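Local coordinates for tail fiber protein (Acinetobacter phage AM24, PDB 5W5P) that probably recognises, and may cleave, the capsular polysaccharide of Acinetobacter baumannii when the phage attaches to its host, at residues Val229-Gly234 against Ser240-Ala245; Val173-Tyr176 against Gly180-Thr183. All coordinates share one frame; numbering follows the deposited sequence.

In the fold
Both contacts are apolar side-chain contacts inside the parallel beta-helix formed by the middle of each tailspike chain. Contact 2 joins strand 172-175 to the loop residues leading into strand 182-184; contact 1, later in the chain, joins strand 229-232 to the corner within 241-244. Their centres are about 11 Å apart and their nearest atoms about 6 Å apart, so they do not touch. The stacked row 172-175, 209-211 and 235-237 connects them: F210 packs on contact 2, and Y236 on contact 1. The centre of contact 1 lies about 17 Å from the centre of the chain, that of contact 2 about 27 Å. A bound zinc ion is about 14 Å from the side chain of V173 in contact 2.

Contact 1 of 2, residues Val229-Gly234 against Ser240-Ala245; sequences VNMKGG and SALVRA
M231 and L242 are the closest pair along the two backbones, yet their CA atoms stand 9.1 Å apart and no hydrogen bond crosses, so 229-234 and 240-245 meet mainly through side chains. M231, a selenomethionine, spans most of the distance. Its CG lies beside the backbone N (chi1 -62°), the chain then runs extended to the selenium, and a bend at chi3 (83°) brings the terminal methyl up to L242. Selenium and methyl thus serve different partners: SE rests 3.6 Å from V243 CG2, the branch of that valine lying beside its own backbone N, while CE lies 4.1 Å from both L242 CB and the backbone L242 O. The chain turns a corner at 242 and 243, which is consistent with both successive residues pointing their CB atoms at 229-234. V221 from strand 219-222 touches both M231 and V243, and Y236 touches both M231 and L242, setting the contact in the core of the beta-helix. N230 and K232 lie at the interface with the second subunit, where K232 NZ forms a salt bridge with E264 of that subunit. The inner junction, by contrast, depends on shape and dispersion, with no polar bond to fix its direction.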
loop_
_atom_site.group_PDB
_atom_site.type_symbol
_atom_site.label_atom_id
_atom_site.label_comp_id
_atom_site.label_asym_id
_atom_site.label_seq_id
_atom_site.Cartn_x
_atom_site.Cartn_y
_atom_site.Cartn_z
ATOM N N VAL A 229 -5.943 -13.313 -12.906
ATOM C CA VAL A 229 -4.745 -14.136 -12.799
ATOM C C VAL A 229 -3.900 -13.632 -11.640
ATOM O O VAL A 229 -3.569 -12.442 -11.575
ATOM C CB VAL A 229 -3.934 -14.118 -14.106
ATOM C CG1 VAL A 229 -2.747 -15.073 -14.010
ATOM C CG2 VAL A 229 -4.823 -14.473 -15.286
ATOM N N ASN A 230 -3.540 -14.539 -10.737
ATOM C CA ASN A 230 -2.571 -14.274 -9.676
ATOM C C ASN A 230 -1.266 -14.971 -10.057
ATOM O O ASN A 230 -1.162 -16.198 -9.983
ATOM C CB ASN A 230 -3.088 -14.765 -8.326
ATOM C CG ASN A 230 -4.040 -13.786 -7.670
ATOM O OD1 ASN A 230 -3.893 -12.573 -7.801
ATOM N ND2 ASN A 230 -5.029 -14.312 -6.959
HETATM N N MSE A 231 -0.277 -14.188 -10.478
HETATM C CA MSE A 231 1.065 -14.705 -10.733
HETATM C C MSE A 231 1.973 -14.413 -9.551
HETATM O O MSE A 231 2.419 -13.282 -9.382
HETATM C CB MSE A 231 1.662 -14.089 -11.994
HETATM C CG MSE A 231 0.890 -14.385 -13.249
HETATM SE SE MSE A 231 1.735 -13.651 -14.837
HETATM C CE MSE A 231 3.034 -15.046 -15.222
ATOM N N LYS A 232 2.255 -15.430 -8.737
ATOM C CA LYS A 232 3.002 -15.235 -7.504
ATOM C C LYS A 232 3.948 -16.406 -7.266
ATOM O O LYS A 232 3.643 -17.554 -7.608
ATOM C CB LYS A 232 2.059 -15.067 -6.298
ATOM C CG LYS A 232 1.169 -13.820 -6.344
ATOM C CD LYS A 232 -0.098 -13.985 -5.508
ATOM C CE LYS A 232 0.225 -14.170 -4.025
ATOM N NZ LYS A 232 -0.951 -14.688 -3.241
ATOM N N GLY A 233 5.103 -16.099 -6.670
ATOM C CA GLY A 233 6.027 -17.113 -6.207
ATOM C C GLY A 233 6.882 -17.766 -7.267
ATOM O O GLY A 233 7.576 -18.741 -6.962
ATOM N N GLY A 234 6.869 -17.263 -8.498
ATOM C CA GLY A 234 7.631 -17.891 -9.558
ATOM C C GLY A 234 8.934 -17.200 -9.898
ATOM O O GLY A 234 9.120 -16.016 -9.599
ATOM N N SER A 240 10.529 -13.313 -22.578
ATOM C CA SER A 240 10.258 -12.126 -23.385
ATOM C C SER A 240 9.114 -11.307 -22.798
ATOM O O SER A 240 9.131 -10.070 -22.855
ATOM C CB SER A 240 9.944 -12.534 -24.824
ATOM O OG SER A 240 10.877 -13.495 -25.294
ATOM N N ALA A 241 8.112 -11.979 -22.237
ATOM C CA ALA A 241 6.990 -11.305 -21.600
ATOM C C ALA A 241 6.290 -12.294 -20.686
ATOM O O ALA A 241 5.990 -13.414 -21.104
ATOM C CB ALA A 241 6.004 -10.753 -22.639
ATOM N N LEU A 242 6.033 -11.886 -19.443
ATOM C CA LEU A 242 5.212 -12.712 -18.565
ATOM C C LEU A 242 3.778 -12.764 -19.076
ATOM O O LEU A 242 3.167 -13.839 -19.141
ATOM C CB LEU A 242 5.257 -12.176 -17.132
ATOM C CG LEU A 242 6.367 -12.688 -16.213
ATOM C CD1 LEU A 242 7.749 -12.222 -16.675
ATOM C CD2 LEU A 242 6.105 -12.258 -14.770
ATOM N N VAL A 243 3.228 -11.608 -19.447
ATOM C CA VAL A 243 1.880 -11.497 -19.996
ATOM C C VAL A 243 1.950 -10.697 -21.288
ATOM O O VAL A 243 2.598 -9.646 -21.339
ATOM C CB VAL A 243 0.902 -10.825 -19.010
ATOM C CG1 VAL A 243 -0.522 -10.881 -19.559
ATOM C CG2 VAL A 243 0.979 -11.485 -17.647
ATOM N N ARG A 244 1.283 -11.189 -22.326
ATOM C CA ARG A 244 1.184 -10.486 -23.593
ATOM C C ARG A 244 -0.257 -10.569 -24.069
ATOM O O ARG A 244 -0.939 -11.571 -23.833
ATOM C CB ARG A 244 2.139 -11.079 -24.642
ATOM C CG ARG A 244 2.008 -10.461 -26.023
ATOM C CD ARG A 244 3.139 -10.883 -26.947
ATOM N NE ARG A 244 4.423 -10.357 -26.499
ATOM C CZ ARG A 244 5.609 -10.781 -26.933
ATOM N NH1 ARG A 244 5.688 -11.736 -27.852
ATOM N NH2 ARG A 244 6.720 -10.243 -26.450
ATOM N N ALA A 245 -0.726 -9.499 -24.708
ATOM C CA ALA A 245 -2.069 -9.469 -25.274
ATOM C C ALA A 245 -2.060 -8.525 -26.467
ATOM O O ALA A 245 -1.805 -7.329 -26.300
ATOM C CB ALA A 245 -3.095 -9.026 -24.228
#

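Contact 2 of 2, residues Val173-Tyr176 against Gly180-Thr183; sequences VWVY and GIFT
V175 and I181 carry the apolar part of this contact; their CA atoms, 7.0 Å apart, are the nearest pair across the two segments, and their side chains cross at about a right angle. The isoleucine meets the valine with both of its branches. Its CG2 lies 3.7 Å from V175 CG1. On the longer branch, I181 CG1 comes to 3.8 Å from that same V175 CG1. I181 CD1 sits 4.0 Å from both V175 CG1 and V175 CG2, so this branch reaches both valine methyls. The torsion of I181 accounts for this spread: with chi1 at 46°, CG1 is wedged between the backbone N and the carbonyl carbon, and CG2 falls beside the N. In V175 it is CG1 that stands opposite the N (chi1 -173°). Two residues earlier in the strand, V173 CG1 adds a looser touch to I181 CD1 at 4.4 Å. F210 packs against V173, V175 and I181.

Such inward-facing aliphatic groups are characteristic of a parallel beta-helix, in which a coil's strands lie on different faces and meet across the core after a short turn. Here strand 172-175 stacks between 144-147 and 209-211, whereas 182-184 pairs with 151-153 on another face.

Backbone bonding follows that division. None joins the two segments; W174 is bonded to F145 and M147 of one adjacent strand, V173 and V175 to Q211 of the other. The backbone takes little part in the contact, Y176 O lying 4.3 Å from I181 CG2.

Within the turn, G180 N donates to S177 OG, and G180 itself takes a positive phi of 134°, a conformation suited to a residue without a side chain. Just before the turn, Y176 directs its CB away from 180-183, and its OH makes a weak hydrogen bond to D213 OD2.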
loop_
_atom_site.group_PDB
_atom_site.type_symbol
_atom_site.label_atom_id
_atom_site.label_comp_id
_atom_site.label_asym_id
_atom_site.label_seq_id
_atom_site.Cartn_x
_atom_site.Cartn_y
_atom_site.Cartn_z
ATOM N N VAL A 173 10.463 -24.859 -16.584
ATOM C CA VAL A 173 9.711 -24.938 -17.831
ATOM C C VAL A 173 10.380 -23.999 -18.823
ATOM O O VAL A 173 10.370 -22.778 -18.631
ATOM C CB VAL A 173 8.232 -24.572 -17.644
ATOM C CG1 VAL A 173 7.504 -24.559 -18.990
ATOM C CG2 VAL A 173 7.563 -25.530 -16.678
ATOM N N TRP A 174 10.976 -24.562 -19.871
ATOM C CA TRP A 174 11.457 -23.761 -20.989
ATOM C C TRP A 174 10.273 -23.333 -21.843
ATOM O O TRP A 174 9.454 -24.166 -22.244
ATOM C CB TRP A 174 12.450 -24.548 -21.837
ATOM C CG TRP A 174 13.719 -24.889 -21.137
ATOM C CD1 TRP A 174 14.019 -26.066 -20.517
ATOM C CD2 TRP A 174 14.874 -24.054 -20.997
ATOM N NE1 TRP A 174 15.288 -26.015 -19.993
ATOM C CE2 TRP A 174 15.836 -24.792 -20.278
ATOM C CE3 TRP A 174 15.190 -22.757 -21.415
ATOM C CZ2 TRP A 174 17.092 -24.277 -19.963
ATOM C CZ3 TRP A 174 16.438 -22.246 -21.103
ATOM C CH2 TRP A 174 17.373 -23.005 -20.381
ATOM N N VAL A 175 10.182 -22.036 -22.125
ATOM C CA VAL A 175 9.023 -21.450 -22.786
ATOM C C VAL A 175 9.407 -21.048 -24.202
ATOM O O VAL A 175 10.428 -20.380 -24.411
ATOM C CB VAL A 175 8.484 -20.244 -22.002
ATOM C CG1 VAL A 175 7.182 -19.760 -22.614
ATOM C CG2 VAL A 175 8.302 -20.611 -20.534
ATOM N N TYR A 176 8.584 -21.449 -25.171
ATOM C CA TYR A 176 8.773 -21.099 -26.584
ATOM C C TYR A 176 7.394 -20.753 -27.145
ATOM O O TYR A 176 6.660 -21.634 -27.598
ATOM C CB TYR A 176 9.430 -22.234 -27.362
ATOM C CG TYR A 176 10.876 -22.465 -27.005
ATOM C CD1 TYR A 176 11.225 -23.298 -25.949
ATOM C CD2 TYR A 176 11.896 -21.853 -27.722
ATOM C CE1 TYR A 176 12.547 -23.516 -25.616
ATOM C CE2 TYR A 176 13.223 -22.063 -27.393
ATOM C CZ TYR A 176 13.541 -22.898 -26.338
ATOM O OH TYR A 176 14.859 -23.116 -26.004
ATOM N N GLY A 180 1.858 -16.979 -25.792
ATOM C CA GLY A 180 1.577 -17.459 -24.450
ATOM C C GLY A 180 1.365 -18.961 -24.387
ATOM O O GLY A 180 0.413 -19.476 -24.984
ATOM N N ILE A 181 2.239 -19.678 -23.671
ATOM C CA ILE A 181 2.104 -21.130 -23.594
ATOM C C ILE A 181 0.851 -21.539 -22.840
ATOM O O ILE A 181 0.411 -22.689 -22.959
ATOM C CB ILE A 181 3.329 -21.794 -22.935
ATOM C CG1 ILE A 181 3.726 -21.047 -21.663
ATOM C CG2 ILE A 181 4.486 -21.903 -23.922
ATOM C CD1 ILE A 181 4.471 -21.911 -20.677
ATOM N N PHE A 182 0.271 -20.639 -22.057
ATOM C CA PHE A 182 -0.978 -20.894 -21.357
ATOM C C PHE A 182 -2.019 -19.899 -21.842
ATOM O O PHE A 182 -1.765 -18.689 -21.877
ATOM C CB PHE A 182 -0.784 -20.804 -19.842
ATOM C CG PHE A 182 -0.067 -21.987 -19.262
ATOM C CD1 PHE A 182 -0.648 -23.248 -19.295
ATOM C CD2 PHE A 182 1.197 -21.850 -18.711
ATOM C CE1 PHE A 182 0.014 -24.349 -18.774
ATOM C CE2 PHE A 182 1.867 -22.946 -18.187
ATOM C CZ PHE A 182 1.271 -24.199 -18.219
ATOM N N THR A 183 -3.176 -20.415 -22.244
ATOM C CA THR A 183 -4.260 -19.587 -22.748
ATOM C C THR A 183 -5.570 -20.279 -22.396
ATOM O O THR A 183 -5.590 -21.258 -21.647
ATOM C CB THR A 183 -4.095 -19.351 -24.255
ATOM O OG1 THR A 183 -5.107 -18.450 -24.716
ATOM C CG2 THR A 183 -4.215 -20.665 -25.019
#